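Local coordinates for Lin2891 protein (Listeria innocua, PDB 3DB0), which is probably an FMN-binding oxidoreductase of the pyridoxamine 5'-phosphate oxidase family, with a split-barrel fold, at residues A84-D89 with V114-V119. Numbering follows the deposited sequence.
Sequences ASLEED and VVIKIV
Ser85 and Lys117 form the hydrogen-bonded pair of an antiparallel ladder, their backbones joined by two bonds: Ser85 N to Lys117 O at 3.0 Å and Lys117 N to Ser85 O at 2.7 Å. Ala84–Ile118 and Leu86–Ile116 are the flanking non-hydrogen-bonded pairs. A third backbone hydrogen bond, Glu87 N to Val115 O (2.8 Å, 168° at the hydrogen), continues the ladder. Beyond it the backbones part enough for a water to bridge them, donating to Glu87 O and accepting from Val115 N.

The ladder joins neighbouring strands 77-86 and 113-126 of the six-stranded antiparallel barrel, consistent with the split-barrel fold of the FMN-binding clan. Strand 43-49 flanks 114-119 on its other edge, through backbone hydrogen bonds of Ile116 with Thr46 and Ile118 with Leu44.

Apolar contacts lie on the face bearing Ala84, Leu86, Ile116 and Ile118. Ala84 CB meets the branch methyl Ile116 CG2 at 3.8 Å and also touches Ile118 CG1, while Leu86 CD2 reaches Ile116 CG1. Helix 53-60 packs on this side through Val58 against Ala84 and Arg59 against Leu86.

Polar side chains occupy the face of Ser85 and Lys117. One water hydrogen-bonds Ser85 OG and donates weakly to Lys117 O. Glu87 lies just past the bridged pairs, where its CB packs on Val115 CB at 4.0 Å. With CG anti to its backbone N (chi1 180°) and the chain bent at chi2, Glu87 brings OE1 alongside the Lys117 methylenes, 3.6 Å from CD; Lys117 NZ lies 4.6 Å from that oxygen, too far for a salt bridge. Glu87 OE2 accepts from Asp89 N through its anti lone pair, and Asp89 OD1 in turn N-caps helix 90-100 at Ile92 N.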
loop_
_atom_site.group_PDB
_atom_site.type_symbol
_atom_site.label_atom_id
_atom_site.label_comp_id
_atom_site.label_asym_id
_atom_site.label_seq_id
_atom_site.Cartn_x
_atom_site.Cartn_y
_atom_site.Cartn_z
ATOM N N ALA B 84 14.010 -0.367 -19.348
ATOM C CA ALA B 84 13.194 0.780 -19.000
ATOM C C ALA B 84 13.335 1.864 -20.045
ATOM O O ALA B 84 14.410 2.065 -20.630
ATOM C CB ALA B 84 13.513 1.296 -17.524
ATOM N N SER B 85 12.195 2.515 -20.267
ATOM C CA SER B 85 12.016 3.605 -21.228
ATOM C C SER B 85 10.922 4.525 -20.772
ATOM O O SER B 85 10.137 4.213 -19.875
ATOM C CB SER B 85 11.749 3.055 -22.641
ATOM O OG SER B 85 10.496 2.423 -22.715
ATOM N N LEU B 86 10.903 5.714 -21.347
ATOM C CA LEU B 86 9.877 6.679 -21.012
ATOM C C LEU B 86 8.710 6.427 -21.959
ATOM O O LEU B 86 8.883 6.372 -23.195
ATOM C CB LEU B 86 10.423 8.113 -21.102
ATOM C CG LEU B 86 11.626 8.391 -20.149
ATOM C CD1 LEU B 86 12.084 9.854 -20.181
ATOM C CD2 LEU B 86 11.239 7.963 -18.733
ATOM N N GLU B 87 7.539 6.231 -21.360
ATOM C CA GLU B 87 6.294 5.970 -22.084
ATOM C C GLU B 87 5.949 7.170 -22.906
ATOM O O GLU B 87 5.892 8.270 -22.391
ATOM C CB GLU B 87 5.139 5.674 -21.117
ATOM C CG GLU B 87 3.816 5.397 -21.817
ATOM C CD GLU B 87 3.918 4.269 -22.795
ATOM O OE1 GLU B 87 4.322 3.176 -22.371
ATOM O OE2 GLU B 87 3.596 4.458 -23.995
ATOM N N GLU B 88 5.679 6.934 -24.178
ATOM C CA GLU B 88 5.394 8.016 -25.139
ATOM C C GLU B 88 3.945 8.101 -25.529
ATOM O O GLU B 88 3.519 9.072 -26.132
ATOM C CB GLU B 88 6.278 7.853 -26.401
ATOM C CG GLU B 88 7.799 8.085 -26.142
ATOM C CD GLU B 88 8.677 7.837 -27.373
ATOM O OE1 GLU B 88 8.160 7.649 -28.492
ATOM O OE2 GLU B 88 9.909 7.817 -27.217
ATOM N N ASP B 89 3.176 7.081 -25.182
ATOM C CA ASP B 89 1.735 7.064 -25.513
ATOM C C ASP B 89 1.016 7.905 -24.468
ATOM O O ASP B 89 1.011 7.598 -23.284
ATOM C CB ASP B 89 1.190 5.622 -25.553
ATOM C CG ASP B 89 -0.284 5.528 -25.939
ATOM O OD1 ASP B 89 -1.186 6.182 -25.344
ATOM O OD2 ASP B 89 -0.572 4.686 -26.786
ATOM N N VAL B 114 5.949 12.098 -15.968
ATOM C CA VAL B 114 6.404 11.133 -16.943
ATOM C C VAL B 114 6.177 9.767 -16.357
ATOM O O VAL B 114 5.935 9.614 -15.153
ATOM C CB VAL B 114 7.884 11.316 -17.307
ATOM C CG1 VAL B 114 8.106 12.696 -17.894
ATOM C CG2 VAL B 114 8.775 11.051 -16.088
ATOM N N VAL B 115 6.214 8.784 -17.243
ATOM C CA VAL B 115 6.009 7.411 -16.862
ATOM C C VAL B 115 7.170 6.567 -17.393
ATOM O O VAL B 115 7.542 6.682 -18.570
ATOM C CB VAL B 115 4.639 6.878 -17.361
ATOM C CG1 VAL B 115 4.491 5.301 -17.143
ATOM C CG2 VAL B 115 3.448 7.687 -16.720
ATOM N N ILE B 116 7.771 5.822 -16.471
ATOM C CA ILE B 116 8.780 4.829 -16.769
ATOM C C ILE B 116 8.108 3.494 -16.997
ATOM O O ILE B 116 7.437 2.911 -16.121
ATOM C CB ILE B 116 9.865 4.727 -15.692
ATOM C CG1 ILE B 116 10.512 6.106 -15.527
ATOM C CG2 ILE B 116 10.909 3.634 -16.105
ATOM C CD1 ILE B 116 11.384 6.317 -14.272
ATOM N N LYS B 117 8.292 3.018 -18.226
ATOM C CA LYS B 117 7.758 1.733 -18.664
ATOM C C LYS B 117 8.855 0.738 -18.510
ATOM O O LYS B 117 9.995 1.006 -18.894
ATOM C CB LYS B 117 7.342 1.790 -20.136
ATOM C CG LYS B 117 6.830 0.449 -20.711
ATOM C CD LYS B 117 6.719 0.487 -22.267
ATOM C CE LYS B 117 5.942 -0.685 -22.735
ATOM N NZ LYS B 117 5.774 -0.740 -24.226
ATOM N N ILE B 118 8.542 -0.402 -17.917
ATOM C CA ILE B 118 9.552 -1.451 -17.785
ATOM C C ILE B 118 9.081 -2.726 -18.441
ATOM O O ILE B 118 8.094 -3.355 -18.005
ATOM C CB ILE B 118 9.949 -1.714 -16.314
ATOM C CG1 ILE B 118 10.507 -0.427 -15.687
ATOM C CG2 ILE B 118 10.926 -2.895 -16.214
ATOM C CD1 ILE B 118 10.404 -0.374 -14.215
ATOM N N VAL B 119 9.839 -3.128 -19.462
ATOM C CA VAL B 119 9.602 -4.366 -20.206
ATOM C C VAL B 119 10.493 -5.472 -19.644
ATOM O O VAL B 119 11.709 -5.434 -19.735
ATOM C CB VAL B 119 9.784 -4.173 -21.773
ATOM C CG1 VAL B 119 9.656 -5.514 -22.543
ATOM C CG2 VAL B 119 8.769 -3.190 -22.285
HETATM O O HOH W 1 10.850 -0.155 -21.962
HETATM O O HOH W 2 6.330 9.590 -20.058
#